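Local coordinates for protein putative alpha-ketoglutarate-dependent taurine dioxygenase (Burkholderia xenovorans, PDB 5HSX) that probably acts as an iron(II)- and 2-oxoglutarate-dependent dioxygenase of the TauD/TfdA family, putatively on taurine, at residues Gln65-Thr68 against His69-Val73; Arg167-Val170 against Asp171-Gly175; Val238-Glu241 against Leu242-His246. One frame throughout, in Å; residues are numbered along the deposited sequence.

Interaction 1: Gln65-Thr68 against His69-Val73; sequences QFLT and HEQHV. With EDO (1,2-ethanediol), chain S.
Thr68 and Gln71 serve each other's backbone nitrogens at the start of helix 69-77. Gln71 N donates to Thr68 OG1 over 3.0 Å. In return, Thr68 N donates to Gln71 OE1 over 2.9 Å, nearly straight at 170°; the donor lies 32° out of the Gln71 carbonyl plane. Thr68 OG1 sits between its own N and carbonyl carbon (chi1 63°), which turns it toward the first turn of the helix. The Gln71 chain runs extended beyond CG, bringing OE1 back to Thr68 N. A water donates to both Gln71 OE1, at 2.6 Å, and Phe66 O, at 2.8 Å. Gln71 OE1 thus accepts twice. Thr68 O takes the first regular helix bond, from His72 N at 2.9 Å. Glu70 OE1 accepts from O1 of an ethanediol, probably from the crystallisation liquor, at 3.2 Å. The C2 carbon of that ethanediol lies over one face of the His69 ring, toward its rim. His69 ND1 and His72 ND1 are both hydrogen-bonded to Arg139, and His72 NE2 to Ile137 O of strand 135-140. Thr68 and Gln71 form a capping box with Thr68 as N-cap. Reciprocal bonds satisfy two backbone N-H groups and fix where the helix begins.

Interaction 2: Arg167-Val170 against Asp171-Gly175; sequences RSFV and DGLRG
Asp171 N donates to Arg167 O over 2.9 Å, the last regular i to i+4 bond at this end of helix 164-171. The Asp171 carboxylate oxygens lie close to Arg167 O, but all three are acceptors and no bond forms. Their partners lie outside: OD1 is bonded to Tyr159 and OD2 forms a salt bridge with Arg216. The chain then tightens. Gly172 N reaches Phe169 O at 3.3 Å, and Leu173 N reaches Val170 O at 3.1 Å and 169°. Both donors stand above the carbonyl planes, as the turn bends away from the helix axis. The Leu173 side chain turns back toward the helix. Leu173 CG comes within 3.4 Å of Phe169 O, and Leu173 CD1 lies over one face of the Phe169 ring. This CH-pi contact measures 4.0 Å from Leu173 CD1 to the Phe169 ring centroid, 15° off the normal. Phe169 CG is anti to its own N (chi1 -178°), which swings the ring to the Leu173 side. Val170 CG1 touches Leu173 CD1 more loosely, at 4.3 Å. The i to i+3 bonds close a helix C-terminus that passes through the turn Gly172-Leu173 into strand 174-179, which pairs with strands 200-209 and 225-228.

Interaction 3: Val238-Glu241 against Leu242-His246; sequences VLLE and LLWEH. With EDO (1,2-ethanediol), chain P.
The indole of Trp244 has Leu240 on one face and O1 of an ethanediol at its edge, near its plane. The ring of Trp119 also meets it, the planes about 45° apart. Leu240 CB sits over the six-membered ring of Trp244, 3.9 Å from its centroid and only 6° off the normal, a CH-pi contact. Leu240 O lies over the same indole near CG, 3.0 Å above the plane. Leu240 CD1 reaches Trp244 CH2 at 3.9 Å. The two side chains lie side by side and point the same way, one helical turn apart. Trp244 CG is anti to its carbonyl carbon (chi1 -72°), which lays the ring back along the helix over Leu240. Ethanediol O1 donates to Glu241 OE2, a short 2.5 Å. The Glu241 chain runs extended to meet it, and a long, weak ion pair links the same carboxylate to Arg117 of its own chain. Trp244 NE1 is hydrogen-bonded to Val220 O, which would limit rotation of the ring. Of four i to i+4 backbone bonds, the shortest joins Trp244 N to Leu240 O at 2.8 Å and follows the C=O axis closely, so this oxygen both accepts a bond and lies against the indole. Glu245 OE1 forms a salt bridge with Arg117 of the second subunit. Within the subunit, helix 233-247 packs against strand 225-228 and helix 164-171. Leu239 and Leu240 meet Ile228, and Leu240 also meets Leu225, while Leu239, Leu242 and Leu243 meet Phe169, Leu166 and Val170.

How the interactions relate
The three contacts come in series along the chain. Interaction 1 stands apart: its centre is 41 Å from that of interaction 2 and 39 Å from that of interaction 3, on the opposite side of the chain's centre. It follows strand 59-62 of the seven-stranded mixed sheet. Interactions 2 and 3 are neighbours, with centres 13 Å apart, and touch where helices 164-171 and 233-247 pack together. Strand 174-179, which interaction 2 leads into, pairs with strand 225-228, on which interaction 3 packs. Both helices thus lie by the five-stranded antiparallel sheet, and Glu245 on helix 233-247 also reaches the second subunit. None of the contacts holds a residue of the sodium site (His123, Asp125, His273, Asn323), consistent with structural roles.

Interaction 1: Gln65-Thr68 against His69-Val73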
ATOM      1  N   GLN B  65      -7.108  16.165  16.467  1.00 29.70           N
ATOM      2  CA  GLN B  65      -7.476  15.832  17.844  1.00 32.18           C
ATOM      3  C   GLN B  65      -6.198  15.872  18.683  1.00 32.40           C
ATOM      4  O   GLN B  65      -5.454  14.895  18.752  1.00 34.64           O
ATOM      5  CB  GLN B  65      -8.153  14.465  17.903  1.00 28.56           C
ATOM      6  CG  GLN B  65      -9.329  14.319  16.943  1.00 29.52           C
ATOM      7  CD  GLN B  65     -10.515  15.179  17.342  1.00 36.33           C
ATOM      8  OE1 GLN B  65     -10.725  15.455  18.525  1.00 36.47           O
ATOM      9  NE2 GLN B  65     -11.293  15.612  16.358  1.00 40.61           N
ATOM     10  N   PHE B  66      -5.943  17.011  19.318  1.00 31.83           N
ATOM     11  CA  PHE B  66      -4.717  17.220  20.084  1.00 31.54           C
ATOM     12  C   PHE B  66      -5.019  16.912  21.544  1.00 34.35           C
ATOM     13  O   PHE B  66      -5.633  17.720  22.247  1.00 33.72           O
ATOM     14  CB  PHE B  66      -4.196  18.637  19.869  1.00 36.49           C
ATOM     15  CG  PHE B  66      -3.945  18.952  18.420  1.00 39.37           C
ATOM     16  CD1 PHE B  66      -2.763  18.562  17.810  1.00 37.81           C
ATOM     17  CD2 PHE B  66      -4.912  19.590  17.657  1.00 37.81           C
ATOM     18  CE1 PHE B  66      -2.537  18.826  16.468  1.00 35.93           C
ATOM     19  CE2 PHE B  66      -4.696  19.856  16.317  1.00 40.05           C
ATOM     20  CZ  PHE B  66      -3.508  19.472  15.722  1.00 38.75           C
ATOM     21  N   LEU B  67      -4.584  15.736  21.999  1.00 31.74           N
ATOM     22  CA  LEU B  67      -5.022  15.174  23.270  1.00 31.24           C
ATOM     23  C   LEU B  67      -3.886  15.102  24.284  1.00 34.41           C
ATOM     24  O   LEU B  67      -2.716  14.932  23.928  1.00 35.69           O
ATOM     25  CB  LEU B  67      -5.590  13.766  23.068  1.00 28.18           C
ATOM     26  CG  LEU B  67      -6.626  13.585  21.958  1.00 30.87           C
ATOM     27  CD1 LEU B  67      -7.077  12.131  21.892  1.00 31.67           C
ATOM     28  CD2 LEU B  67      -7.816  14.519  22.186  1.00 32.47           C
ATOM     29  N   THR B  68      -4.253  15.226  25.557  1.00 32.25           N
ATOM     30  CA  THR B  68      -3.391  14.821  26.654  1.00 35.60           C
ATOM     31  C   THR B  68      -3.475  13.307  26.853  1.00 32.88           C
ATOM     32  O   THR B  68      -4.375  12.636  26.339  1.00 32.33           O
ATOM     33  CB  THR B  68      -3.794  15.523  27.951  1.00 35.61           C
ATOM     34  OG1 THR B  68      -5.122  15.115  28.316  1.00 33.65           O
ATOM     35  CG2 THR B  68      -3.741  17.048  27.801  1.00 35.69           C
ATOM     36  N   HIS B  69      -2.525  12.764  27.620  1.00 30.12           N
ATOM     37  CA  HIS B  69      -2.599  11.348  27.977  1.00 29.38           C
ATOM     38  C   HIS B  69      -3.911  11.035  28.685  1.00 30.59           C
ATOM     39  O   HIS B  69      -4.533   9.994  28.434  1.00 31.33           O
ATOM     40  CB  HIS B  69      -1.420  10.952  28.874  1.00 35.34           C
ATOM     41  CG  HIS B  69      -0.094  10.935  28.178  1.00 36.69           C
ATOM     42  ND1 HIS B  69       0.047  10.623  26.842  1.00 33.31           N
ATOM     43  CD2 HIS B  69       1.157  11.175  28.642  1.00 34.86           C
ATOM     44  CE1 HIS B  69       1.325  10.684  26.511  1.00 35.11           C
ATOM     45  NE2 HIS B  69       2.020  11.018  27.584  1.00 33.53           N
ATOM     46  N   GLU B  70      -4.353  11.934  29.570  1.00 31.85           N
ATOM     47  CA  GLU B  70      -5.612  11.718  30.276  1.00 34.04           C
ATOM     48  C   GLU B  70      -6.794  11.697  29.316  1.00 33.71           C
ATOM     49  O   GLU B  70      -7.696  10.861  29.453  1.00 32.04           O
ATOM     50  CB  GLU B  70      -5.822  12.793  31.344  1.00 41.99           C
ATOM     51  CG  GLU B  70      -4.927  12.654  32.564  1.00 56.80           C
ATOM     52  CD  GLU B  70      -3.562  13.300  32.379  1.00 69.43           C
ATOM     53  OE1 GLU B  70      -3.196  13.643  31.230  1.00 67.67           O
ATOM     54  OE2 GLU B  70      -2.856  13.475  33.396  1.00 74.52           O
ATOM     55  N   GLN B  71      -6.815  12.611  28.343  1.00 35.01           N
ATOM     56  CA  GLN B  71      -7.919  12.631  27.389  1.00 35.90           C
ATOM     57  C   GLN B  71      -7.894  11.399  26.496  1.00 30.96           C
ATOM     58  O   GLN B  71      -8.947  10.849  26.159  1.00 29.48           O
ATOM     59  CB  GLN B  71      -7.871  13.912  26.557  1.00 31.73           C
ATOM     60  CG  GLN B  71      -8.282  15.153  27.346  1.00 36.14           C
ATOM     61  CD  GLN B  71      -7.790  16.447  26.709  1.00 39.95           C
ATOM     62  OE1 GLN B  71      -6.908  16.437  25.846  1.00 36.28           O
ATOM     63  NE2 GLN B  71      -8.360  17.569  27.139  1.00 38.90           N
ATOM     64  N   HIS B  72      -6.697  10.950  26.114  1.00 26.57           N
ATOM     65  CA  HIS B  72      -6.557   9.734  25.317  1.00 28.67           C
ATOM     66  C   HIS B  72      -7.103   8.526  26.076  1.00 28.00           C
ATOM     67  O   HIS B  72      -7.854   7.710  25.523  1.00 27.70           O
ATOM     68  CB  HIS B  72      -5.075   9.565  24.952  1.00 28.32           C
ATOM     69  CG  HIS B  72      -4.771   8.423  24.030  1.00 26.12           C
ATOM     70  ND1 HIS B  72      -3.507   8.219  23.511  1.00 26.44           N
ATOM     71  CD2 HIS B  72      -5.544   7.427  23.536  1.00 24.46           C
ATOM     72  CE1 HIS B  72      -3.517   7.150  22.737  1.00 26.55           C
ATOM     73  NE2 HIS B  72      -4.740   6.649  22.736  1.00 25.32           N
ATOM     74  N   VAL B  73      -6.749   8.401  27.355  1.00 27.28           N
ATOM     75  CA  VAL B  73      -7.263   7.296  28.160  1.00 28.53           C
ATOM     76  C   VAL B  73      -8.771   7.418  28.328  1.00 30.82           C
ATOM     77  O   VAL B  73      -9.505   6.426  28.212  1.00 28.48           O
ATOM     78  CB  VAL B  73      -6.541   7.240  29.521  1.00 28.03           C
ATOM     79  CG1 VAL B  73      -7.258   6.283  30.483  1.00 30.63           C
ATOM     80  CG2 VAL B  73      -5.086   6.822  29.325  1.00 27.19           C
TER
HETATM   81  C1  EDO S 407      -0.322  15.015  28.517  1.00 60.44           C
HETATM   82  O1  EDO S 407      -0.441  14.542  29.865  1.00 68.45           O
HETATM   83  C2  EDO S 407       0.870  14.354  27.839  1.00 62.30           C
HETATM   84  O2  EDO S 407       0.733  14.425  26.417  1.00 60.33           O
HETATM   85  O   HOH W   1      -5.530  18.455  24.900  1.00 40.40           O

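Interaction 2: Arg167-Val170 against Asp171-Gly175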
ATOM      1  N   ARG B 167     -11.840 -21.921   2.040  1.00 16.43           N
ATOM      2  CA  ARG B 167     -12.510 -21.478   3.268  1.00 17.86           C
ATOM      3  C   ARG B 167     -12.865 -22.663   4.164  1.00 18.47           C
ATOM      4  O   ARG B 167     -12.581 -22.655   5.370  1.00 18.00           O
ATOM      5  CB  ARG B 167     -13.776 -20.674   2.936  1.00 17.94           C
ATOM      6  CG  ARG B 167     -13.502 -19.326   2.250  1.00 18.49           C
ATOM      7  CD  ARG B 167     -14.732 -18.424   2.161  1.00 19.59           C
ATOM      8  NE  ARG B 167     -15.957 -19.070   1.683  1.00 23.68           N
ATOM      9  CZ  ARG B 167     -16.425 -18.997   0.439  1.00 26.25           C
ATOM     10  NH1 ARG B 167     -15.751 -18.337  -0.504  1.00 22.63           N
ATOM     11  NH2 ARG B 167     -17.576 -19.592   0.131  1.00 24.45           N
ATOM     12  N   SER B 168     -13.503 -23.691   3.593  1.00 17.01           N
ATOM     13  CA  SER B 168     -13.855 -24.872   4.379  0.52 22.30           C
ATOM     14  C   SER B 168     -12.620 -25.533   4.968  1.00 20.00           C
ATOM     15  O   SER B 168     -12.655 -26.046   6.097  1.00 19.68           O
ATOM     16  CB  SER B 168     -14.623 -25.874   3.517  0.52 21.33           C
ATOM     17  OG  SER B 168     -15.952 -25.454   3.333  0.52 23.06           O
ATOM     18  N   PHE B 169     -11.516 -25.539   4.213  1.00 15.29           N
ATOM     19  CA  PHE B 169     -10.264 -26.113   4.696  1.00 20.45           C
ATOM     20  C   PHE B 169      -9.716 -25.346   5.902  1.00 19.83           C
ATOM     21  O   PHE B 169      -9.439 -25.938   6.951  1.00 17.86           O
ATOM     22  CB  PHE B 169      -9.244 -26.136   3.551  1.00 13.73           C
ATOM     23  CG  PHE B 169      -7.920 -26.761   3.915  1.00 18.93           C
ATOM     24  CD1 PHE B 169      -7.864 -27.970   4.593  1.00 18.44           C
ATOM     25  CD2 PHE B 169      -6.732 -26.149   3.540  1.00 23.50           C
ATOM     26  CE1 PHE B 169      -6.638 -28.548   4.911  1.00 21.73           C
ATOM     27  CE2 PHE B 169      -5.506 -26.717   3.856  1.00 22.75           C
ATOM     28  CZ  PHE B 169      -5.452 -27.910   4.538  1.00 21.51           C
ATOM     29  N   VAL B 170      -9.533 -24.028   5.773  1.00 15.98           N
ATOM     30  CA  VAL B 170      -8.925 -23.281   6.870  1.00 15.53           C
ATOM     31  C   VAL B 170      -9.875 -23.148   8.057  1.00 20.24           C
ATOM     32  O   VAL B 170      -9.412 -22.962   9.186  1.00 17.81           O
ATOM     33  CB  VAL B 170      -8.418 -21.897   6.401  1.00 17.07           C
ATOM     34  CG1 VAL B 170      -7.413 -22.077   5.262  1.00 16.48           C
ATOM     35  CG2 VAL B 170      -9.570 -21.005   5.964  1.00 18.04           C
ATOM     36  N   ASP B 171     -11.191 -23.273   7.843  1.00 16.55           N
ATOM     37  CA  ASP B 171     -12.132 -23.258   8.971  1.00 19.25           C
ATOM     38  C   ASP B 171     -11.720 -24.240  10.062  1.00 20.54           C
ATOM     39  O   ASP B 171     -11.894 -23.967  11.259  1.00 23.99           O
ATOM     40  CB  ASP B 171     -13.547 -23.619   8.509  1.00 22.13           C
ATOM     41  CG  ASP B 171     -14.258 -22.492   7.803  1.00 20.29           C
ATOM     42  OD1 ASP B 171     -13.811 -21.326   7.884  1.00 17.53           O
ATOM     43  OD2 ASP B 171     -15.289 -22.793   7.157  1.00 19.58           O
ATOM     44  N   GLY B 172     -11.206 -25.404   9.666  1.00 22.13           N
ATOM     45  CA  GLY B 172     -10.862 -26.463  10.593  1.00 26.04           C
ATOM     46  C   GLY B 172      -9.442 -26.448  11.117  1.00 29.72           C
ATOM     47  O   GLY B 172      -9.079 -27.338  11.894  1.00 30.36           O
ATOM     48  N   LEU B 173      -8.626 -25.470  10.734  1.00 17.98           N
ATOM     49  CA  LEU B 173      -7.210 -25.466  11.075  1.00 18.19           C
ATOM     50  C   LEU B 173      -6.923 -24.591  12.288  1.00 18.02           C
ATOM     51  O   LEU B 173      -7.628 -23.615  12.555  1.00 20.02           O
ATOM     52  CB  LEU B 173      -6.376 -24.974   9.889  1.00 17.69           C
ATOM     53  CG  LEU B 173      -6.469 -25.841   8.628  1.00 22.29           C
ATOM     54  CD1 LEU B 173      -5.604 -25.263   7.514  1.00 20.12           C
ATOM     55  CD2 LEU B 173      -6.064 -27.278   8.937  1.00 26.58           C
ATOM     56  N   ARG B 174      -5.870 -24.966  13.021  1.00 18.59           N
ATOM     57  CA  ARG B 174      -5.353 -24.226  14.162  1.00 17.00           C
ATOM     58  C   ARG B 174      -3.900 -23.849  13.903  1.00 18.35           C
ATOM     59  O   ARG B 174      -3.192 -24.538  13.157  1.00 20.68           O
ATOM     60  CB  ARG B 174      -5.435 -25.057  15.440  1.00 17.06           C
ATOM     61  CG  ARG B 174      -6.772 -25.748  15.618  1.00 21.94           C
ATOM     62  CD  ARG B 174      -7.759 -24.826  16.275  1.00 29.24           C
ATOM     63  NE  ARG B 174      -7.462 -24.664  17.697  1.00 33.53           N
ATOM     64  CZ  ARG B 174      -8.164 -23.893  18.521  1.00 35.14           C
ATOM     65  NH1 ARG B 174      -9.207 -23.207  18.067  1.00 26.13           N
ATOM     66  NH2 ARG B 174      -7.817 -23.803  19.799  1.00 28.69           N
ATOM     67  N   GLY B 175      -3.459 -22.760  14.528  1.00 17.15           N
ATOM     68  CA  GLY B 175      -2.120 -22.247  14.308  1.00 17.06           C
ATOM     69  C   GLY B 175      -1.434 -21.881  15.609  1.00 19.41           C
ATOM     70  O   GLY B 175      -2.062 -21.415  16.560  1.00 20.97           O
TER

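Interaction 3: Val238-Glu241 against Leu242-His246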
ATOM      1  N   VAL B 238       3.904 -23.955   3.052  1.00 12.68           N
ATOM      2  CA  VAL B 238       3.256 -23.625   1.784  1.00 13.01           C
ATOM      3  C   VAL B 238       1.910 -22.941   2.031  1.00 17.32           C
ATOM      4  O   VAL B 238       1.574 -21.920   1.406  1.00 14.88           O
ATOM      5  CB  VAL B 238       3.096 -24.907   0.943  1.00 16.63           C
ATOM      6  CG1 VAL B 238       2.052 -24.727  -0.140  1.00 18.86           C
ATOM      7  CG2 VAL B 238       4.449 -25.301   0.332  1.00 17.03           C
ATOM      8  N   LEU B 239       1.124 -23.495   2.951  1.00 15.17           N
ATOM      9  CA  LEU B 239      -0.200 -22.945   3.222  1.00 14.86           C
ATOM     10  C   LEU B 239      -0.114 -21.568   3.867  1.00 12.75           C
ATOM     11  O   LEU B 239      -0.892 -20.670   3.522  1.00 15.12           O
ATOM     12  CB  LEU B 239      -0.999 -23.891   4.127  1.00 16.17           C
ATOM     13  CG  LEU B 239      -1.424 -25.189   3.434  1.00 16.66           C
ATOM     14  CD1 LEU B 239      -1.951 -26.175   4.475  1.00 16.83           C
ATOM     15  CD2 LEU B 239      -2.461 -24.894   2.337  1.00 17.93           C
ATOM     16  N   LEU B 240       0.810 -21.380   4.816  1.00 12.69           N
ATOM     17  CA  LEU B 240       0.959 -20.049   5.403  1.00 13.84           C
ATOM     18  C   LEU B 240       1.384 -19.017   4.362  1.00 14.14           C
ATOM     19  O   LEU B 240       0.831 -17.911   4.328  1.00 16.21           O
ATOM     20  CB  LEU B 240       1.950 -20.076   6.568  1.00 14.53           C
ATOM     21  CG  LEU B 240       1.427 -20.811   7.803  1.00 16.99           C
ATOM     22  CD1 LEU B 240       2.497 -20.780   8.880  1.00 17.64           C
ATOM     23  CD2 LEU B 240       0.150 -20.160   8.314  1.00 16.91           C
ATOM     24  N   GLU B 241       2.352 -19.354   3.495  1.00 14.51           N
ATOM     25  CA  GLU B 241       2.765 -18.398   2.466  1.00 13.69           C
ATOM     26  C   GLU B 241       1.623 -18.082   1.500  1.00 16.91           C
ATOM     27  O   GLU B 241       1.490 -16.939   1.041  1.00 15.76           O
ATOM     28  CB  GLU B 241       4.013 -18.912   1.728  1.00 14.20           C
ATOM     29  CG  GLU B 241       5.224 -18.892   2.680  1.00 14.85           C
ATOM     30  CD  GLU B 241       6.545 -19.245   2.037  1.00 24.79           C
ATOM     31  OE1 GLU B 241       6.581 -19.529   0.822  1.00 26.33           O
ATOM     32  OE2 GLU B 241       7.548 -19.256   2.776  1.00 25.02           O
ATOM     33  N   LEU B 242       0.782 -19.072   1.192  1.00 13.43           N
ATOM     34  CA  LEU B 242      -0.400 -18.822   0.366  1.00 14.07           C
ATOM     35  C   LEU B 242      -1.329 -17.812   1.029  1.00 14.58           C
ATOM     36  O   LEU B 242      -1.767 -16.842   0.395  1.00 14.75           O
ATOM     37  CB  LEU B 242      -1.140 -20.139   0.113  1.00 13.23           C
ATOM     38  CG  LEU B 242      -2.509 -20.042  -0.567  1.00 16.72           C
ATOM     39  CD1 LEU B 242      -2.328 -19.667  -2.055  1.00 17.12           C
ATOM     40  CD2 LEU B 242      -3.275 -21.357  -0.391  1.00 16.50           C
ATOM     41  N   LEU B 243      -1.645 -18.031   2.313  1.00 15.59           N
ATOM     42  CA  LEU B 243      -2.581 -17.153   3.018  1.00 12.29           C
ATOM     43  C   LEU B 243      -1.968 -15.782   3.290  1.00 17.62           C
ATOM     44  O   LEU B 243      -2.671 -14.766   3.226  1.00 14.78           O
ATOM     45  CB  LEU B 243      -3.040 -17.821   4.329  1.00 15.17           C
ATOM     46  CG  LEU B 243      -3.722 -19.180   4.167  1.00 15.37           C
ATOM     47  CD1 LEU B 243      -3.986 -19.817   5.539  1.00 17.36           C
ATOM     48  CD2 LEU B 243      -5.055 -19.040   3.413  1.00 13.48           C
ATOM     49  N   TRP B 244      -0.663 -15.729   3.559  1.00 16.08           N
ATOM     50  CA  TRP B 244      -0.015 -14.452   3.835  1.00 14.48           C
ATOM     51  C   TRP B 244       0.094 -13.600   2.575  1.00 16.17           C
ATOM     52  O   TRP B 244      -0.040 -12.372   2.631  1.00 15.19           O
ATOM     53  CB  TRP B 244       1.373 -14.691   4.425  1.00 14.79           C
ATOM     54  CG  TRP B 244       1.345 -15.208   5.836  1.00 14.50           C
ATOM     55  CD1 TRP B 244       0.297 -15.145   6.726  1.00 17.14           C
ATOM     56  CD2 TRP B 244       2.403 -15.885   6.511  1.00 14.64           C
ATOM     57  NE1 TRP B 244       0.656 -15.732   7.912  1.00 16.20           N
ATOM     58  CE2 TRP B 244       1.945 -16.190   7.812  1.00 16.03           C
ATOM     59  CE3 TRP B 244       3.703 -16.257   6.148  1.00 18.02           C
ATOM     60  CZ2 TRP B 244       2.746 -16.840   8.755  1.00 19.55           C
ATOM     61  CZ3 TRP B 244       4.506 -16.904   7.094  1.00 22.04           C
ATOM     62  CH2 TRP B 244       4.017 -17.194   8.379  1.00 19.62           C
ATOM     63  N   GLU B 245       0.388 -14.223   1.439  1.00 16.97           N
ATOM     64  CA  GLU B 245       0.350 -13.492   0.177  1.00 20.61           C
ATOM     65  C   GLU B 245      -1.059 -12.970  -0.096  1.00 19.52           C
ATOM     66  O   GLU B 245      -1.249 -11.820  -0.519  1.00 17.52           O
ATOM     67  CB  GLU B 245       0.839 -14.426  -0.929  1.00 21.48           C
ATOM     68  CG  GLU B 245       0.477 -14.083  -2.340  1.00 31.35           C
ATOM     69  CD  GLU B 245       1.047 -15.112  -3.307  1.00 27.21           C
ATOM     70  OE1 GLU B 245       2.085 -14.795  -3.895  1.00 17.89           O
ATOM     71  OE2 GLU B 245       0.499 -16.251  -3.431  1.00 18.36           O
ATOM     72  N   HIS B 246      -2.059 -13.799   0.183  1.00 14.27           N
ATOM     73  CA  HIS B 246      -3.444 -13.423  -0.068  1.00 16.27           C
ATOM     74  C   HIS B 246      -3.849 -12.200   0.758  1.00 16.92           C
ATOM     75  O   HIS B 246      -4.435 -11.247   0.226  1.00 17.82           O
ATOM     76  CB  HIS B 246      -4.332 -14.636   0.236  1.00 15.05           C
ATOM     77  CG  HIS B 246      -5.801 -14.397   0.048  1.00 15.35           C
ATOM     78  ND1 HIS B 246      -6.397 -14.339  -1.192  1.00 16.63           N
ATOM     79  CD2 HIS B 246      -6.796 -14.227   0.955  1.00 16.01           C
ATOM     80  CE1 HIS B 246      -7.699 -14.142  -1.046  1.00 21.01           C
ATOM     81  NE2 HIS B 246      -7.965 -14.067   0.246  1.00 15.83           N
TER
HETATM   82  C1  EDO P 404       8.313 -19.915   5.963  1.00 46.75           C
HETATM   83  O1  EDO P 404       7.627 -18.873   5.248  1.00 33.97           O
HETATM   84  C2  EDO P 404       7.777 -20.078   7.387  1.00 50.67           C
HETATM   85  O2  EDO P 404       6.507 -20.743   7.393  1.00 44.24           O